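PDB 4OQJ: PKS from Streptomyces albus, which probably catalyses carbon-carbon bond formation between acyl and extender units as a ketosynthase of an acyltransferase-less type I polyketide synthase that makes oxazolomycin. Local coordinates for residues A114-E119 against L694-F699; A219-A224 against L372-G377; G242-F247 against G330-L335; K283-N288 against A443-E448. All coordinates share one frame; numbering follows the deposited sequence.

Interaction 1 (A114-E119 against L694-F699); sequences AYEALE and LPTYPF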
# COMPACT_ATOMS: atom_id res chain seq x y z
N ALA A 114 17.37 -5.63 -1.71
CA ALA A 114 16.62 -6.32 -0.67
C ALA A 114 17.39 -7.53 -0.13
O ALA A 114 17.41 -7.78 1.07
CB ALA A 114 15.25 -6.76 -1.20
N TYR A 115 18.00 -8.28 -1.04
CA TYR A 115 18.87 -9.38 -0.68
C TYR A 115 19.96 -8.88 0.27
O TYR A 115 20.19 -9.47 1.32
CB TYR A 115 19.47 -10.00 -1.94
CG TYR A 115 20.26 -11.30 -1.79
CD1 TYR A 115 21.51 -11.32 -1.19
CD2 TYR A 115 19.77 -12.49 -2.31
CE1 TYR A 115 22.25 -12.50 -1.08
CE2 TYR A 115 20.49 -13.67 -2.22
CZ TYR A 115 21.72 -13.68 -1.60
OH TYR A 115 22.42 -14.86 -1.52
N GLU A 116 20.61 -7.77 -0.09
CA GLU A 116 21.66 -7.19 0.74
C GLU A 116 21.13 -6.77 2.10
O GLU A 116 21.82 -6.95 3.10
CB GLU A 116 22.29 -5.96 0.06
CG GLU A 116 23.23 -6.27 -1.10
CD GLU A 116 23.64 -5.01 -1.88
OE1 GLU A 116 22.93 -3.98 -1.76
OE2 GLU A 116 24.66 -5.05 -2.62
N ALA A 117 19.93 -6.19 2.14
CA ALA A 117 19.37 -5.72 3.41
C ALA A 117 19.12 -6.88 4.37
O ALA A 117 19.40 -6.77 5.57
CB ALA A 117 18.09 -4.93 3.18
N LEU A 118 18.61 -7.98 3.85
CA LEU A 118 18.36 -9.17 4.66
C LEU A 118 19.68 -9.81 5.10
O LEU A 118 19.82 -10.23 6.24
CB LEU A 118 17.50 -10.18 3.89
CG LEU A 118 16.02 -9.78 3.82
CD1 LEU A 118 15.33 -10.46 2.69
CD2 LEU A 118 15.36 -10.11 5.15
N GLU A 119 20.65 -9.85 4.19
CA GLU A 119 21.99 -10.28 4.57
C GLU A 119 22.57 -9.45 5.71
O GLU A 119 23.14 -10.00 6.64
CB GLU A 119 22.92 -10.19 3.37
CG GLU A 119 22.93 -11.43 2.51
CD GLU A 119 24.05 -11.36 1.49
OE1 GLU A 119 24.20 -10.28 0.87
OE2 GLU A 119 24.77 -12.37 1.32
N LEU A 694 27.82 -8.01 8.30
CA LEU A 694 29.02 -8.50 7.65
C LEU A 694 28.89 -8.15 6.17
O LEU A 694 27.82 -7.74 5.74
CB LEU A 694 29.19 -10.00 7.84
CG LEU A 694 29.34 -10.47 9.28
CD1 LEU A 694 29.21 -11.97 9.35
CD2 LEU A 694 30.68 -10.04 9.84
N PRO A 695 29.97 -8.30 5.38
CA PRO A 695 29.83 -7.90 3.98
C PRO A 695 28.74 -8.69 3.27
O PRO A 695 28.45 -9.81 3.69
CB PRO A 695 31.21 -8.19 3.38
CG PRO A 695 32.16 -8.07 4.57
CD PRO A 695 31.37 -8.62 5.73
N THR A 696 28.17 -8.10 2.23
CA THR A 696 27.04 -8.68 1.52
C THR A 696 27.52 -9.32 0.22
O THR A 696 28.70 -9.20 -0.13
CB THR A 696 25.96 -7.60 1.27
OG1 THR A 696 26.53 -6.43 0.66
CG2 THR A 696 25.36 -7.20 2.59
N TYR A 697 26.64 -10.04 -0.45
CA TYR A 697 27.01 -10.91 -1.57
C TYR A 697 27.67 -10.14 -2.73
O TYR A 697 27.23 -9.04 -3.09
CB TYR A 697 25.77 -11.65 -2.08
CG TYR A 697 26.12 -12.77 -3.05
CD1 TYR A 697 26.41 -14.04 -2.59
CD2 TYR A 697 26.18 -12.54 -4.42
CE1 TYR A 697 26.74 -15.07 -3.46
CE2 TYR A 697 26.52 -13.56 -5.31
CZ TYR A 697 26.80 -14.83 -4.81
OH TYR A 697 27.15 -15.86 -5.67
N PRO A 698 28.75 -10.71 -3.31
CA PRO A 698 29.40 -10.05 -4.45
C PRO A 698 28.72 -10.41 -5.78
O PRO A 698 29.22 -11.23 -6.56
CB PRO A 698 30.83 -10.59 -4.38
CG PRO A 698 30.68 -11.95 -3.80
CD PRO A 698 29.53 -11.87 -2.83
N PHE A 699 27.57 -9.79 -6.02
CA PHE A 699 26.77 -10.07 -7.19
C PHE A 699 27.60 -9.99 -8.45
O PHE A 699 28.39 -9.07 -8.61
CB PHE A 699 25.60 -9.09 -7.29
CG PHE A 699 24.68 -9.12 -6.11
CD1 PHE A 699 23.77 -10.15 -5.96
CD2 PHE A 699 24.75 -8.13 -5.15
CE1 PHE A 699 22.90 -10.17 -4.87
CE2 PHE A 699 23.90 -8.15 -4.06
CZ PHE A 699 22.99 -9.16 -3.92
O HOH W 1 26.70 -6.72 -2.09
O HOH W 2 25.49 -9.56 8.16

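Interaction 2 (A219-A224 against L372-G377); sequences AAHIQA and LDTAAG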
# COMPACT_ATOMS: atom_id res chain seq x y z
N ALA A 219 12.50 1.29 -1.99
CA ALA A 219 12.11 1.91 -3.24
C ALA A 219 13.31 2.01 -4.14
O ALA A 219 14.44 2.01 -3.67
CB ALA A 219 11.50 3.27 -2.99
N ALA A 220 13.06 2.08 -5.45
CA ALA A 220 14.13 2.27 -6.44
C ALA A 220 13.67 3.29 -7.45
O ALA A 220 12.52 3.27 -7.86
CB ALA A 220 14.46 0.98 -7.15
N HIS A 221 14.56 4.17 -7.87
CA HIS A 221 14.27 5.10 -8.96
C HIS A 221 15.48 5.15 -9.87
O HIS A 221 16.56 5.59 -9.45
CB HIS A 221 13.95 6.51 -8.47
CG HIS A 221 13.87 7.52 -9.56
ND1 HIS A 221 14.90 8.39 -9.85
CD2 HIS A 221 12.90 7.79 -10.46
CE1 HIS A 221 14.56 9.16 -10.87
NE2 HIS A 221 13.35 8.81 -11.26
N ILE A 222 15.32 4.67 -11.09
CA ILE A 222 16.43 4.67 -12.04
C ILE A 222 15.93 5.06 -13.40
O ILE A 222 15.08 4.36 -13.98
CB ILE A 222 17.11 3.30 -12.15
CG1 ILE A 222 17.57 2.81 -10.79
CG2 ILE A 222 18.32 3.40 -13.09
CD1 ILE A 222 17.98 1.37 -10.77
N GLN A 223 16.43 6.17 -13.92
CA GLN A 223 16.09 6.61 -15.26
C GLN A 223 16.83 5.78 -16.28
O GLN A 223 18.04 5.57 -16.15
CB GLN A 223 16.43 8.07 -15.46
CG GLN A 223 15.80 9.00 -14.46
CD GLN A 223 16.40 10.39 -14.57
OE1 GLN A 223 17.62 10.56 -14.52
NE2 GLN A 223 15.54 11.38 -14.75
N ALA A 224 16.13 5.30 -17.30
CA ALA A 224 16.79 4.48 -18.31
C ALA A 224 17.80 5.31 -19.08
O ALA A 224 18.71 4.75 -19.69
CB ALA A 224 15.76 3.86 -19.26
N LEU A 372 16.14 11.70 -5.25
CA LEU A 372 15.99 10.32 -5.74
C LEU A 372 14.55 9.91 -6.00
O LEU A 372 14.24 8.72 -6.14
CB LEU A 372 16.65 9.35 -4.75
CG LEU A 372 18.12 9.01 -5.01
CD1 LEU A 372 18.92 10.23 -5.27
CD2 LEU A 372 18.73 8.24 -3.85
N ASP A 373 13.66 10.89 -6.06
CA ASP A 373 12.30 10.65 -6.54
C ASP A 373 11.62 9.58 -5.66
O ASP A 373 11.49 9.79 -4.45
CB ASP A 373 12.35 10.24 -8.01
CG ASP A 373 11.01 10.33 -8.68
OD1 ASP A 373 10.57 11.46 -8.97
OD2 ASP A 373 10.40 9.26 -8.94
N THR A 374 11.20 8.45 -6.22
CA THR A 374 10.56 7.39 -5.43
C THR A 374 11.41 6.96 -4.23
O THR A 374 10.88 6.61 -3.17
CB THR A 374 10.28 6.17 -6.33
OG1 THR A 374 9.83 6.62 -7.62
CG2 THR A 374 9.23 5.25 -5.72
N ALA A 375 12.73 7.00 -4.42
CA ALA A 375 13.67 6.57 -3.39
C ALA A 375 14.19 7.69 -2.49
O ALA A 375 15.11 7.48 -1.70
CB ALA A 375 14.86 5.89 -4.05
N ALA A 376 13.63 8.89 -2.62
CA ALA A 376 14.18 10.04 -1.89
C ALA A 376 14.10 9.81 -0.39
O ALA A 376 15.03 10.14 0.34
CB ALA A 376 13.45 11.31 -2.27
N GLY A 377 12.99 9.25 0.06
CA GLY A 377 12.78 8.99 1.47
C GLY A 377 13.74 7.95 2.02
O GLY A 377 14.06 7.99 3.22

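Interaction 3 (G242-F247 against G330-L335); sequences GHCRAF and GTATPL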
# COMPACT_ATOMS: atom_id res chain seq x y z
N GLY A 242 23.02 22.08 -11.52
CA GLY A 242 23.18 20.73 -11.01
C GLY A 242 23.43 20.65 -9.51
O GLY A 242 23.61 19.56 -8.96
N HIS A 243 23.47 21.79 -8.85
CA HIS A 243 23.64 21.84 -7.40
C HIS A 243 22.29 22.06 -6.72
O HIS A 243 21.43 22.77 -7.24
CB HIS A 243 24.61 22.95 -6.99
CG HIS A 243 25.99 22.76 -7.54
ND1 HIS A 243 26.86 21.82 -7.04
CD2 HIS A 243 26.64 23.38 -8.55
CE1 HIS A 243 28.00 21.87 -7.71
NE2 HIS A 243 27.89 22.81 -8.64
N CYS A 244 22.13 21.45 -5.55
CA CYS A 244 20.91 21.57 -4.75
C CYS A 244 21.21 22.33 -3.46
O CYS A 244 21.74 21.77 -2.49
CB CYS A 244 20.35 20.17 -4.45
SG CYS A 244 18.87 20.14 -3.40
N ARG A 245 20.87 23.62 -3.44
CA ARG A 245 21.35 24.50 -2.38
C ARG A 245 20.27 24.72 -1.32
O ARG A 245 19.77 25.83 -1.14
CB ARG A 245 21.81 25.84 -2.96
CG ARG A 245 22.78 25.70 -4.13
CD ARG A 245 23.16 27.06 -4.72
NE ARG A 245 23.97 26.93 -5.93
CZ ARG A 245 25.28 26.72 -5.94
NH1 ARG A 245 25.95 26.63 -4.80
NH2 ARG A 245 25.93 26.61 -7.09
N ALA A 246 19.95 23.64 -0.61
CA ALA A 246 18.80 23.63 0.28
C ALA A 246 18.92 24.67 1.39
O ALA A 246 19.92 24.71 2.12
CB ALA A 246 18.62 22.23 0.89
N PHE A 247 17.88 25.50 1.48
CA PHE A 247 17.69 26.52 2.52
C PHE A 247 18.58 27.75 2.33
O PHE A 247 18.48 28.72 3.09
CB PHE A 247 17.90 25.90 3.90
CG PHE A 247 17.04 24.69 4.12
CD1 PHE A 247 15.66 24.81 4.09
CD2 PHE A 247 17.60 23.44 4.32
CE1 PHE A 247 14.85 23.71 4.27
CE2 PHE A 247 16.79 22.33 4.50
CZ PHE A 247 15.42 22.47 4.47
N GLY A 330 13.40 18.97 1.62
CA GLY A 330 14.60 19.74 1.31
C GLY A 330 15.03 19.80 -0.15
O GLY A 330 16.17 19.49 -0.47
N THR A 331 14.14 20.26 -1.02
CA THR A 331 14.40 20.27 -2.46
C THR A 331 15.01 21.56 -2.99
O THR A 331 15.32 21.65 -4.19
CB THR A 331 13.12 20.01 -3.24
OG1 THR A 331 12.14 20.97 -2.84
CG2 THR A 331 12.63 18.61 -2.95
N ALA A 332 15.17 22.56 -2.12
CA ALA A 332 15.84 23.82 -2.47
C ALA A 332 15.09 24.67 -3.50
O ALA A 332 15.72 25.35 -4.31
CB ALA A 332 17.27 23.53 -2.98
N THR A 333 13.76 24.66 -3.47
CA THR A 333 13.01 25.58 -4.32
C THR A 333 12.75 26.86 -3.52
O THR A 333 12.54 26.79 -2.31
CB THR A 333 11.67 24.98 -4.80
OG1 THR A 333 10.76 24.87 -3.70
CG2 THR A 333 11.88 23.62 -5.42
N PRO A 334 12.77 28.03 -4.20
CA PRO A 334 12.50 29.31 -3.52
C PRO A 334 11.15 29.35 -2.81
O PRO A 334 11.04 29.98 -1.76
CB PRO A 334 12.52 30.32 -4.67
CG PRO A 334 13.37 29.71 -5.69
CD PRO A 334 13.14 28.23 -5.61
N LEU A 335 10.14 28.69 -3.36
CA LEU A 335 8.83 28.66 -2.74
C LEU A 335 8.77 27.60 -1.65
O LEU A 335 8.24 27.85 -0.57
CB LEU A 335 7.73 28.40 -3.78

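Interaction 4 (K283-N288 against A443-E448); sequences KGTAVN and AHVIVE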
# COMPACT_ATOMS: atom_id res chain seq x y z
N LYS A 283 9.92 5.24 16.22
CA LYS A 283 9.02 5.49 17.34
C LYS A 283 7.60 5.70 16.85
O LYS A 283 6.63 5.43 17.56
CB LYS A 283 9.47 6.73 18.12
CG LYS A 283 10.93 6.70 18.58
CD LYS A 283 11.12 5.79 19.78
CE LYS A 283 10.51 6.38 21.06
NZ LYS A 283 10.60 5.41 22.18
N GLY A 284 7.48 6.20 15.62
CA GLY A 284 6.18 6.48 15.06
C GLY A 284 6.27 7.01 13.64
O GLY A 284 7.33 7.47 13.19
N THR A 285 5.16 6.92 12.93
CA THR A 285 5.07 7.36 11.54
C THR A 285 3.69 7.92 11.29
O THR A 285 2.74 7.55 11.98
CB THR A 285 5.31 6.22 10.54
OG1 THR A 285 4.22 5.28 10.61
CG2 THR A 285 6.63 5.48 10.82
N ALA A 286 3.57 8.81 10.31
CA ALA A 286 2.27 9.34 9.93
C ALA A 286 2.26 9.62 8.44
O ALA A 286 3.30 9.95 7.85
CB ALA A 286 1.94 10.60 10.72
N VAL A 287 1.09 9.44 7.84
CA VAL A 287 0.87 9.73 6.43
C VAL A 287 -0.46 10.45 6.30
O VAL A 287 -1.44 10.05 6.94
CB VAL A 287 0.86 8.45 5.57
CG1 VAL A 287 0.52 8.77 4.10
CG2 VAL A 287 2.18 7.72 5.68
N ASN A 288 -0.51 11.50 5.49
CA ASN A 288 -1.75 12.16 5.18
C ASN A 288 -1.72 12.64 3.72
O ASN A 288 -0.77 12.34 2.98
CB ASN A 288 -2.02 13.31 6.17
CG ASN A 288 -1.11 14.51 5.96
OD1 ASN A 288 -0.39 14.59 4.97
ND2 ASN A 288 -1.15 15.47 6.89
N ALA A 443 4.50 12.26 4.38
CA ALA A 443 4.91 11.29 5.38
C ALA A 443 5.98 11.89 6.28
O ALA A 443 6.79 12.72 5.84
CB ALA A 443 5.43 10.05 4.72
N HIS A 444 5.96 11.50 7.55
CA HIS A 444 6.99 11.89 8.51
C HIS A 444 7.21 10.73 9.47
O HIS A 444 6.26 10.09 9.92
CB HIS A 444 6.59 13.16 9.27
CG HIS A 444 7.68 13.76 10.10
ND1 HIS A 444 8.64 14.61 9.58
CD2 HIS A 444 7.96 13.66 11.42
CE1 HIS A 444 9.45 15.01 10.55
NE2 HIS A 444 9.05 14.46 11.68
N VAL A 445 8.48 10.43 9.74
CA VAL A 445 8.89 9.30 10.55
C VAL A 445 9.77 9.79 11.70
O VAL A 445 10.67 10.63 11.51
CB VAL A 445 9.65 8.28 9.69
CG1 VAL A 445 10.25 7.15 10.52
CG2 VAL A 445 8.72 7.74 8.63
N ILE A 446 9.51 9.29 12.91
CA ILE A 446 10.29 9.64 14.08
C ILE A 446 11.24 8.49 14.37
O ILE A 446 10.81 7.34 14.52
CB ILE A 446 9.43 9.90 15.33
CG1 ILE A 446 8.38 11.00 15.05
CG2 ILE A 446 10.32 10.24 16.54
CD1 ILE A 446 8.95 12.34 14.65
N VAL A 447 12.52 8.82 14.44
CA VAL A 447 13.57 7.81 14.62
C VAL A 447 14.40 8.16 15.86
O VAL A 447 14.73 9.33 16.07
CB VAL A 447 14.51 7.73 13.39
CG1 VAL A 447 15.41 6.52 13.51
CG2 VAL A 447 13.72 7.65 12.09
N GLU A 448 14.72 7.14 16.65
CA GLU A 448 15.55 7.29 17.85
C GLU A 448 16.82 6.44 17.76
O GLU A 448 16.87 5.40 17.07
CB GLU A 448 14.73 6.92 19.09
CG GLU A 448 15.41 7.19 20.42
CD GLU A 448 14.47 6.97 21.60
OE1 GLU A 448 13.61 7.84 21.86
OE2 GLU A 448 14.57 5.91 22.26

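Interaction 1 (A114-E119 against L694-F699)
Glu-119 reaches from helix 105-121 to Thr-696 and Tyr-697, and its side chain can be followed atom by atom. CB lies against the Thr-696 methyl, CG2, at 3.9 Å. Beyond CG the chain is extended (chi2 -170°), which carries the carboxylate past Thr-696 CB to the next backbone amide. There the syn lone pair of OE1 accepts the N-H of Tyr-697, 2.8 Å from N to OE1, while the same oxygen sits at the edge of the Tyr-115 ring, in its plane. The sequence held here, LPTYPF, resembles the linker that in modular polyketide synthases runs back over the ketosynthase after an intervening domain, and its return spans 574 residues of chain. One turn back along the helix, Tyr-115 offers a ring face to the edge of Phe-699 in an offset edge-to-face pair, centroids 5.5 Å apart and planes at 75°. Tyr-115 CE1 also packs on Tyr-697 CB at 3.8 Å. The Phe-699 ring in turn meets Glu-116 edge-on, with CE2 3.5 Å from OE2. That carboxylate forms a salt bridge with Arg-31. A water spends both protons on Glu-116 OE2 and Tyr-697 O and accepts from Thr-696 OG1. The hydroxyl at the tip of Tyr-697 is hydrogen-bonded to the backbone N of Asn-472.

Interaction 2 (A219-A224 against L372-G377)
The end of strand 214-221 passes the turn before helix 376-390 with the CA atoms of Ala-219 and Ala-375 4.9 Å apart and those of His-221 and Thr-374 5.6 Å apart, and no hydrogen bond joins the two segments. Side-chain packing carries the contact, centred on His-221. Its CG is anti to the backbone N (chi1 170°), and one face of the imidazole meets Asp-373, whose CB stands 3.4 Å from the ring centroid and only 8° off the ring normal, a CH-pi contact over the middle of the face. From there the carboxylate extends over the CD2 side of the ring, bringing OD2 to 3.3 Å from His-221 CD2, with carboxylate and ring planes 40° apart. His-221 ND1 is hydrogen-bonded to the carbonyl of Gly-257, which fixes the rotation of the ring.

In the thiolase fold, helices packed between two sheets form the central layer; here a sheet strand meets the start of such a helix, with Ala-375 at the N-cap. The turn follows the NVGH sequence, which in ketosynthases carries an active-site histidine, and His-371 ND1 is bonded to the backbone N of Asp-373. The positive phi of Asp-373 bends the chain so that Leu-372 O accepts Ala-375 N; this carbonyl oxygen also rests 3.2 Å from His-221 CB. Two residues earlier on the strand, Ala-219 CB approaches Thr-374 O at 3.4 Å, an oxygen that accepts Ser-196 OG of helix 195-209, and the methyls of Ala-219 and Ala-375 meet at 4.4 Å between their CB atoms.

Interaction 3 (G242-F247 against G330-L335)
Ala-332 presses its methyl into the backbone of residues 244 to 246, an example of two loops joined by close packing with no hydrogen bond passing between them. Its CB lies 3.6 Å from Ala-246 N, and the backbone N of Arg-245 is just as near. The chains come so close that the CA atoms of Ala-246 and Ala-332 are 4.0 Å apart. Cys-244 SG, anti to the backbone N (chi1 178°), lies beside the methyl, SG to Ala-332 CB 3.8 Å, and is also 3.9 Å from Thr-331 O. Nearby, Ala-246 CB rests 3.9 Å from Gly-330 O, and the tip of Phe-247, CZ, approaches Gly-330 CA at 4.3 Å. Small residues permit this depth of approach, and both Gly-330 and Ala-332 have positive phi.

The next shell holds the loops in place. Asp-337 bridges them, taking the N-H of Phe-247 on OD2 and, weakly, that of Ala-332 on OD1, while Glu-340 OE1 binds Gly-330 N and Ser-364 OG binds Gly-330 O. Arg-245 points away, to a salt bridge with Asp-241. Gly-330 and Thr-331 are the last two residues of the HGT motif, whose histidine belongs to the active site in ketosynthases. Thr-333 OG1 caps the N of Gly-336 where helix 336-348 begins, the loop having left strand 325-327; the opposing loop runs from strand 230-231 to strand 259-267, and short helix 366-369 touches Cys-244, Ala-246 and Thr-331.

Interaction 4 (K283-N288 against A443-E448)
Bends at chi2 (-77°) and chi3 (-71°) bring the Lys-283 chain obliquely across Glu-448, which starts with CG anti to the backbone N and runs on extended. Lys-283 CG lies 3.8 Å from Glu-448 CB, and CE is 3.5 Å from OE1. The ammonium itself is less close, NZ to OE1 3.9 Å, a long salt bridge.

From this end onward the strands run antiparallel, their directions 175° apart. Ala-286 with His-444 and Gly-284 with Ile-446 are hydrogen-bonded pairs, although Gly-284 contributes only its carbonyl, to Ile-446 N at 2.9 Å; a further bond joins Lys-283 N to Ile-446 O at 2.8 Å. In the intervening non-hydrogen-bonded pairs, Thr-285 and Val-445 lie side by side, CG2 to CG2 3.8 Å, and Val-287 CG2 meets Ala-443 CB at 4.1 Å. These residues share the face turned to helix 195-209, where Thr-285 OG1 is bonded to His-201, and Val-287 also touches Pro-185 of the second subunit. Ala-286, His-444 and Ile-446 occupy the reverse face. The pairing joins the first and last strands of the C-terminal half of the duplicated thiolase core, side by side though 154 residues separate the segments.

Both charges have stronger anchors elsewhere, Lys-283 NZ on Asp-22 and Glu-448 OE1 on Arg-430, so the pair probably adds a modest attraction to a network. Lys-283 N takes the Ile-446 O that Gly-284 N would use in a regular pair, burying the glycine amide without a partner; cohesion thus rests mainly on four backbone bonds and side-chain packing.

Interactions 2, 3 and 4 lie within the ketosynthase; interactions 2 and 4 reach the same central sheet, their centres about 20 Å apart and nearest atoms about 8 Å apart, whereas interaction 3 joins two loops. Interaction 3 is about 18 Å from interaction 2, centre to centre; segments 330-335 and 372-377 each begin directly after a residue that is an active-site histidine in ketosynthases, and a glycerol, probably from the crystallisation liquor, lies about 4 Å from the Thr-331 side chain. Along the chain, interaction 4 alternates with both. Interaction 1 encloses the other three: its centre is about 20 Å from that of interaction 2 and about 33 Å from that of interaction 3, with a potassium ion about 14 Å from the Tyr-115 side chain.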